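Local coordinates for insecticidal Delta-Endotoxin Cry8Ea1 (Bacillus Thuringiensis, PDB 3EB7), which kills larvae of the underground pest Holotrichia parallela, probably by binding gut-cell receptors and forming pores in the membrane, as other three-domain Cry toxins do, at residues A[198-204]-A[263-267]; A[241-246]-A[270-275]. One frame throughout, in Å; residues are numbered along the deposited sequence.

Interaction 1: A[198-204]-A[263-267]; sequences AKQWVEY and FNTLE
Trp201, Tyr204 and Phe263 meet through a torsion they share: in all three CG stands opposite the backbone N, chi1 within about 10° of 180°, which turns the rings of Trp201 and Tyr204 from one helix and Phe263 from the other into the space between them. The result is an aromatic cluster between helix 198-220, in the N-terminal helical domain of the three-domain Cry fold, and the short helix 263-270, which belongs to the following domain. Phe263 is the middle ring. The five-membered ring of Trp201 turns its edge onto a face of Phe263, and Phe263 in turn drives its own edge, CZ foremost, over the centre of the Tyr204 ring, CZ lying 3.4 Å from Tyr204 CG. Both are T-shaped stacks, the second with its planes close to perpendicular. One edge and one face of Phe263 are thus used, which should restrict the way its ring can sit.

The indole has a second neighbour across the helix pair. Leu266 CB sits over a face of the five-membered ring, 3.8 Å from its centroid, in a CH-pi contact, while Leu266 CD1 reaches on to Ala198 CB at 3.6 Å. Here the short helical segments cross at -49° with their axes 8.8 Å apart, a separation bridged by side chains.

Polar chemistry enters at the indole edge. Glu267, its chain bent about the CB-CG bond, swings its carboxylate toward the tryptophan, the two planes steeply inclined. Its other oxygen, OE2, forms a salt bridge with Arg208, one turn beyond Tyr204, so both oxygens hold helix 198-220. The nitrogen of the buried indole is satisfied by a single short bond, not quite straight: Trp201 NE1 donates to the anti lone pair of Glu267 OE1 at 2.7 Å, the oxygen lying somewhat out of the indole plane.

Interaction 2: A[241-246]-A[270-275]; sequences EVYTDP and FIRGKH
The Tyr243 ring carries Ile271 on one face: CD1 sits 3.5 Å from the ring centroid, almost on the normal, in a CH-pi contact. Farther along, the His275 ring has the guanidinium of Arg272 on one face, with CZ over the ring centre, and both groups turn an edge to Glu241. The three side chains form a small polar network between strand 241-243, an outer strand of a three-stranded antiparallel sheet, and the connection from helix 263-270 to strand 278-292.

Within it, the carboxylate of Glu241 divides its oxygens. His275 NE2 donates to Glu241 OE1 at 2.8 Å, within the imidazole plane but from well above that of the carboxylate. Arg272 NH2 makes a salt bridge to Glu241 OE2 at 3.0 Å, again from above the carboxylate. Arg272 has its strongest partner in Asp278, while Ser431 OG also bonds to Glu241 OE2. Bends at chi2 and chi3 lay the guanidinium alongside a face of the imidazole, its edge toward Glu241 OE2.

The tyrosine hydroxyl accepts a backbone N-H: Arg272 N donates to Tyr243 OH at 3.1 Å, nearly straight. At the other end Pro246 CG packs against Phe270 CE1.

Two carboxylates, Glu241 and Asp278, probably balance the Arg272 charge; the negative charge of Glu241, which also accepts from His275 NE2, would probably favour a second proton on the imidazole.

After seven earlier helices the chain enters helix 198-220 of the helical domain, then passes through strand 241-243 and loops to helix 263-270. Interaction 1 closes that excursion, its segments 59 residues apart at their nearest ends. Interaction 2 closes a shorter one, with 24 residues between nearest ends. The two closures cross rather than nest, since 241-246 lies inside the first loop and 270-275 beyond it. Interaction 1 joins the helical domain to helix 263-270, whereas interaction 2 joins strand 241-243 and the residues after it to the connection following that helix. The six-membered ring of Trp201, packed on Phe270 and Pro246, couples the two.

Interaction 1: A[198-204]-A[263-267]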
loop_
_atom_site.group_PDB
_atom_site.type_symbol
_atom_site.label_atom_id
_atom_site.label_comp_id
_atom_site.label_asym_id
_atom_site.label_seq_id
_atom_site.Cartn_x
_atom_site.Cartn_y
_atom_site.Cartn_z
ATOM N N ALA A 198 -16.630 18.972 -6.221
ATOM C CA ALA A 198 -15.242 18.869 -5.728
ATOM C C ALA A 198 -15.146 18.462 -4.247
ATOM O O ALA A 198 -14.227 17.777 -3.868
ATOM C CB ALA A 198 -14.464 20.185 -6.017
ATOM N N LYS A 199 -16.119 18.842 -3.433
ATOM C CA LYS A 199 -16.145 18.495 -2.030
ATOM C C LYS A 199 -16.326 16.998 -1.919
ATOM O O LYS A 199 -15.587 16.335 -1.187
ATOM C CB LYS A 199 -17.293 19.218 -1.329
ATOM C CG LYS A 199 -17.475 18.911 0.160
ATOM C CD LYS A 199 -18.675 19.659 0.680
ATOM C CE LYS A 199 -19.103 19.171 2.083
ATOM N NZ LYS A 199 -18.693 20.105 3.159
ATOM N N GLN A 200 -17.295 16.454 -2.660
ATOM C CA GLN A 200 -17.469 15.012 -2.737
ATOM C C GLN A 200 -16.204 14.312 -3.221
ATOM O O GLN A 200 -15.847 13.277 -2.711
ATOM C CB GLN A 200 -18.618 14.708 -3.662
ATOM C CG GLN A 200 -19.986 15.038 -3.024
ATOM C CD GLN A 200 -21.113 14.996 -4.025
ATOM O OE1 GLN A 200 -20.921 15.247 -5.209
ATOM N NE2 GLN A 200 -22.309 14.701 -3.547
ATOM N N TRP A 201 -15.501 14.884 -4.202
ATOM C CA TRP A 201 -14.252 14.269 -4.624
ATOM C C TRP A 201 -13.236 14.141 -3.447
ATOM O O TRP A 201 -12.628 13.096 -3.258
ATOM C CB TRP A 201 -13.661 14.988 -5.835
ATOM C CG TRP A 201 -12.522 14.188 -6.359
ATOM C CD1 TRP A 201 -12.563 13.232 -7.336
ATOM C CD2 TRP A 201 -11.154 14.251 -5.904
ATOM N NE1 TRP A 201 -11.308 12.690 -7.499
ATOM C CE2 TRP A 201 -10.428 13.313 -6.651
ATOM C CE3 TRP A 201 -10.486 15.025 -4.943
ATOM C CZ2 TRP A 201 -9.058 13.115 -6.473
ATOM C CZ3 TRP A 201 -9.117 14.823 -4.746
ATOM C CH2 TRP A 201 -8.420 13.880 -5.512
ATOM N N VAL A 202 -13.075 15.208 -2.662
ATOM C CA VAL A 202 -12.191 15.172 -1.457
ATOM C C VAL A 202 -12.545 14.002 -0.517
ATOM O O VAL A 202 -11.657 13.278 -0.046
ATOM C CB VAL A 202 -12.206 16.542 -0.704
ATOM C CG1 VAL A 202 -11.376 16.487 0.594
ATOM C CG2 VAL A 202 -11.701 17.628 -1.597
ATOM N N GLU A 203 -13.837 13.795 -0.300
ATOM C CA GLU A 203 -14.350 12.718 0.554
ATOM C C GLU A 203 -14.062 11.341 -0.018
ATOM O O GLU A 203 -13.609 10.416 0.680
ATOM C CB GLU A 203 -15.858 12.907 0.778
ATOM C CG GLU A 203 -16.157 14.250 1.489
ATOM C CD GLU A 203 -17.637 14.689 1.447
ATOM O OE1 GLU A 203 -17.955 15.657 2.149
ATOM O OE2 GLU A 203 -18.477 14.095 0.737
ATOM N N TYR A 204 -14.305 11.222 -1.314
ATOM C CA TYR A 204 -14.127 9.967 -2.026
ATOM C C TYR A 204 -12.636 9.582 -2.003
ATOM O O TYR A 204 -12.264 8.470 -1.676
ATOM C CB TYR A 204 -14.655 10.215 -3.464
ATOM C CG TYR A 204 -14.380 9.155 -4.491
ATOM C CD1 TYR A 204 -13.182 9.153 -5.220
ATOM C CD2 TYR A 204 -15.318 8.149 -4.735
ATOM C CE1 TYR A 204 -12.930 8.181 -6.194
ATOM C CE2 TYR A 204 -15.094 7.188 -5.687
ATOM C CZ TYR A 204 -13.903 7.203 -6.433
ATOM O OH TYR A 204 -13.698 6.212 -7.397
ATOM N N PHE A 263 -16.463 16.634 -9.924
ATOM C CA PHE A 263 -15.896 15.355 -9.529
ATOM C C PHE A 263 -15.047 14.685 -10.636
ATOM O O PHE A 263 -13.846 14.377 -10.413
ATOM C CB PHE A 263 -17.012 14.386 -9.117
ATOM C CG PHE A 263 -16.500 13.113 -8.467
ATOM C CD1 PHE A 263 -16.510 12.978 -7.075
ATOM C CD2 PHE A 263 -15.990 12.065 -9.234
ATOM C CE1 PHE A 263 -16.032 11.825 -6.470
ATOM C CE2 PHE A 263 -15.498 10.903 -8.639
ATOM C CZ PHE A 263 -15.527 10.780 -7.250
ATOM N N ASN A 264 -15.683 14.427 -11.792
ATOM C CA ASN A 264 -15.019 13.739 -12.908
ATOM C C ASN A 264 -13.827 14.517 -13.413
ATOM O O ASN A 264 -12.803 13.912 -13.787
ATOM C CB ASN A 264 -15.951 13.438 -14.072
ATOM C CG ASN A 264 -17.031 12.415 -13.724
ATOM O OD1 ASN A 264 -16.862 11.566 -12.845
ATOM N ND2 ASN A 264 -18.154 12.489 -14.440
ATOM N N THR A 265 -13.936 15.839 -13.454
ATOM C CA THR A 265 -12.792 16.650 -13.879
ATOM C C THR A 265 -11.609 16.485 -12.896
ATOM O O THR A 265 -10.470 16.365 -13.320
ATOM C CB THR A 265 -13.194 18.117 -13.967
ATOM O OG1 THR A 265 -14.398 18.242 -14.748
ATOM C CG2 THR A 265 -12.096 18.963 -14.550
ATOM N N LEU A 266 -11.879 16.479 -11.590
ATOM C CA LEU A 266 -10.825 16.261 -10.579
ATOM C C LEU A 266 -10.204 14.859 -10.654
ATOM O O LEU A 266 -8.983 14.727 -10.573
ATOM C CB LEU A 266 -11.327 16.526 -9.151
ATOM C CG LEU A 266 -11.763 17.968 -8.863
ATOM C CD1 LEU A 266 -11.886 18.153 -7.371
ATOM C CD2 LEU A 266 -10.724 19.022 -9.459
ATOM N N GLU A 267 -11.038 13.839 -10.786
ATOM C CA GLU A 267 -10.547 12.466 -10.850
ATOM C C GLU A 267 -9.631 12.271 -12.069
ATOM O O GLU A 267 -8.585 11.646 -11.977
ATOM C CB GLU A 267 -11.708 11.452 -10.858
ATOM C CG GLU A 267 -11.275 9.985 -10.808
ATOM C CD GLU A 267 -10.648 9.529 -9.444
ATOM O OE1 GLU A 267 -10.698 10.268 -8.434
ATOM O OE2 GLU A 267 -10.110 8.396 -9.376
#

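Interaction 2: A[241-246]-A[270-275]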
loop_
_atom_site.group_PDB
_atom_site.type_symbol
_atom_site.label_atom_id
_atom_site.label_comp_id
_atom_site.label_asym_id
_atom_site.label_seq_id
_atom_site.Cartn_x
_atom_site.Cartn_y
_atom_site.Cartn_z
ATOM N N GLU A 241 0.365 3.952 -5.533
ATOM C CA GLU A 241 0.448 5.352 -5.126
ATOM C C GLU A 241 -0.806 5.692 -4.333
ATOM O O GLU A 241 -1.906 5.297 -4.745
ATOM C CB GLU A 241 0.380 6.234 -6.362
ATOM C CG GLU A 241 1.687 6.735 -6.889
ATOM C CD GLU A 241 1.457 7.608 -8.128
ATOM O OE1 GLU A 241 0.496 7.304 -8.906
ATOM O OE2 GLU A 241 2.203 8.609 -8.293
ATOM N N VAL A 242 -0.641 6.465 -3.253
ATOM C CA VAL A 242 -1.761 7.078 -2.519
ATOM C C VAL A 242 -1.663 8.594 -2.682
ATOM O O VAL A 242 -0.581 9.143 -2.897
ATOM C CB VAL A 242 -1.795 6.701 -0.995
ATOM C CG1 VAL A 242 -2.096 5.180 -0.790
ATOM C CG2 VAL A 242 -0.495 7.096 -0.280
ATOM N N TYR A 243 -2.805 9.269 -2.623
ATOM C CA TYR A 243 -2.833 10.700 -2.782
ATOM C C TYR A 243 -3.325 11.366 -1.509
ATOM O O TYR A 243 -4.371 10.967 -0.969
ATOM C CB TYR A 243 -3.732 11.066 -3.943
ATOM C CG TYR A 243 -3.240 10.571 -5.284
ATOM C CD1 TYR A 243 -3.354 9.209 -5.658
ATOM C CD2 TYR A 243 -2.688 11.454 -6.192
ATOM C CE1 TYR A 243 -2.906 8.762 -6.940
ATOM C CE2 TYR A 243 -2.242 11.006 -7.470
ATOM C CZ TYR A 243 -2.363 9.688 -7.823
ATOM O OH TYR A 243 -1.935 9.314 -9.064
ATOM N N THR A 244 -2.579 12.375 -1.032
ATOM C CA THR A 244 -3.017 13.158 0.139
ATOM C C THR A 244 -4.131 14.121 -0.247
ATOM O O THR A 244 -4.411 14.292 -1.431
ATOM C CB THR A 244 -1.833 13.898 0.870
ATOM O OG1 THR A 244 -1.011 14.567 -0.084
ATOM C CG2 THR A 244 -0.985 12.904 1.651
ATOM N N ASP A 245 -4.774 14.775 0.739
ATOM C CA ASP A 245 -5.883 15.684 0.406
ATOM C C ASP A 245 -5.350 16.872 -0.424
ATOM O O ASP A 245 -4.215 17.274 -0.273
ATOM C CB ASP A 245 -6.636 16.176 1.652
ATOM C CG ASP A 245 -7.504 15.087 2.350
ATOM O OD1 ASP A 245 -7.703 13.931 1.887
ATOM O OD2 ASP A 245 -8.006 15.415 3.447
ATOM N N PRO A 246 -6.175 17.425 -1.331
ATOM C CA PRO A 246 -5.714 18.596 -2.064
ATOM C C PRO A 246 -5.242 19.764 -1.133
ATOM O O PRO A 246 -5.828 19.994 -0.042
ATOM C CB PRO A 246 -6.955 18.985 -2.887
ATOM C CG PRO A 246 -7.682 17.744 -3.089
ATOM C CD PRO A 246 -7.518 16.993 -1.775
ATOM N N PHE A 270 -6.403 15.252 -11.090
ATOM C CA PHE A 270 -5.578 15.067 -9.897
ATOM C C PHE A 270 -4.827 13.723 -9.838
ATOM O O PHE A 270 -3.750 13.631 -9.227
ATOM C CB PHE A 270 -6.411 15.186 -8.640
ATOM C CG PHE A 270 -6.609 16.594 -8.151
ATOM C CD1 PHE A 270 -7.703 16.899 -7.351
ATOM C CD2 PHE A 270 -5.712 17.608 -8.468
ATOM C CE1 PHE A 270 -7.890 18.178 -6.845
ATOM C CE2 PHE A 270 -5.883 18.906 -7.955
ATOM C CZ PHE A 270 -6.964 19.196 -7.157
ATOM N N ILE A 271 -5.422 12.700 -10.450
ATOM C CA ILE A 271 -4.941 11.343 -10.451
ATOM C C ILE A 271 -4.212 11.102 -11.786
ATOM O O ILE A 271 -4.715 11.434 -12.856
ATOM C CB ILE A 271 -6.124 10.322 -10.246
ATOM C CG1 ILE A 271 -6.911 10.661 -8.974
ATOM C CG2 ILE A 271 -5.641 8.840 -10.153
ATOM C CD1 ILE A 271 -6.054 10.805 -7.720
ATOM N N ARG A 272 -3.015 10.540 -11.677
ATOM C CA ARG A 272 -2.161 10.288 -12.804
ATOM C C ARG A 272 -2.762 9.165 -13.613
ATOM O O ARG A 272 -3.211 8.172 -13.038
ATOM C CB ARG A 272 -0.779 9.810 -12.315
ATOM C CG ARG A 272 0.128 10.911 -11.831
ATOM C CD ARG A 272 1.534 10.674 -12.428
ATOM N NE ARG A 272 2.319 10.001 -11.440
ATOM C CZ ARG A 272 3.528 9.486 -11.628
ATOM N NH1 ARG A 272 4.144 9.531 -12.802
ATOM N NH2 ARG A 272 4.122 8.926 -10.585
ATOM N N GLY A 273 -2.708 9.290 -14.930
ATOM C CA GLY A 273 -2.739 8.101 -15.772
ATOM C C GLY A 273 -1.889 6.947 -15.219
ATOM O O GLY A 273 -0.888 7.149 -14.506
ATOM N N LYS A 274 -2.303 5.726 -15.530
ATOM C CA LYS A 274 -1.525 4.540 -15.202
ATOM C C LYS A 274 -0.065 4.666 -15.742
ATOM O O LYS A 274 0.161 5.261 -16.785
ATOM C CB LYS A 274 -2.278 3.283 -15.697
ATOM C CG LYS A 274 -3.569 2.956 -14.892
ATOM C CD LYS A 274 -3.247 2.374 -13.488
ATOM C CE LYS A 274 -4.463 1.770 -12.773
ATOM N NZ LYS A 274 -5.775 2.303 -13.267
ATOM N N HIS A 275 0.918 4.208 -14.968
ATOM C CA HIS A 275 2.339 4.458 -15.293
ATOM C C HIS A 275 3.130 3.381 -14.584
ATOM O O HIS A 275 2.628 2.731 -13.657
ATOM C CB HIS A 275 2.808 5.847 -14.758
ATOM C CG HIS A 275 2.483 6.070 -13.296
ATOM N ND1 HIS A 275 3.394 5.839 -12.285
ATOM C CD2 HIS A 275 1.330 6.444 -12.683
ATOM C CE1 HIS A 275 2.816 6.067 -11.113
ATOM N NE2 HIS A 275 1.568 6.449 -11.323
#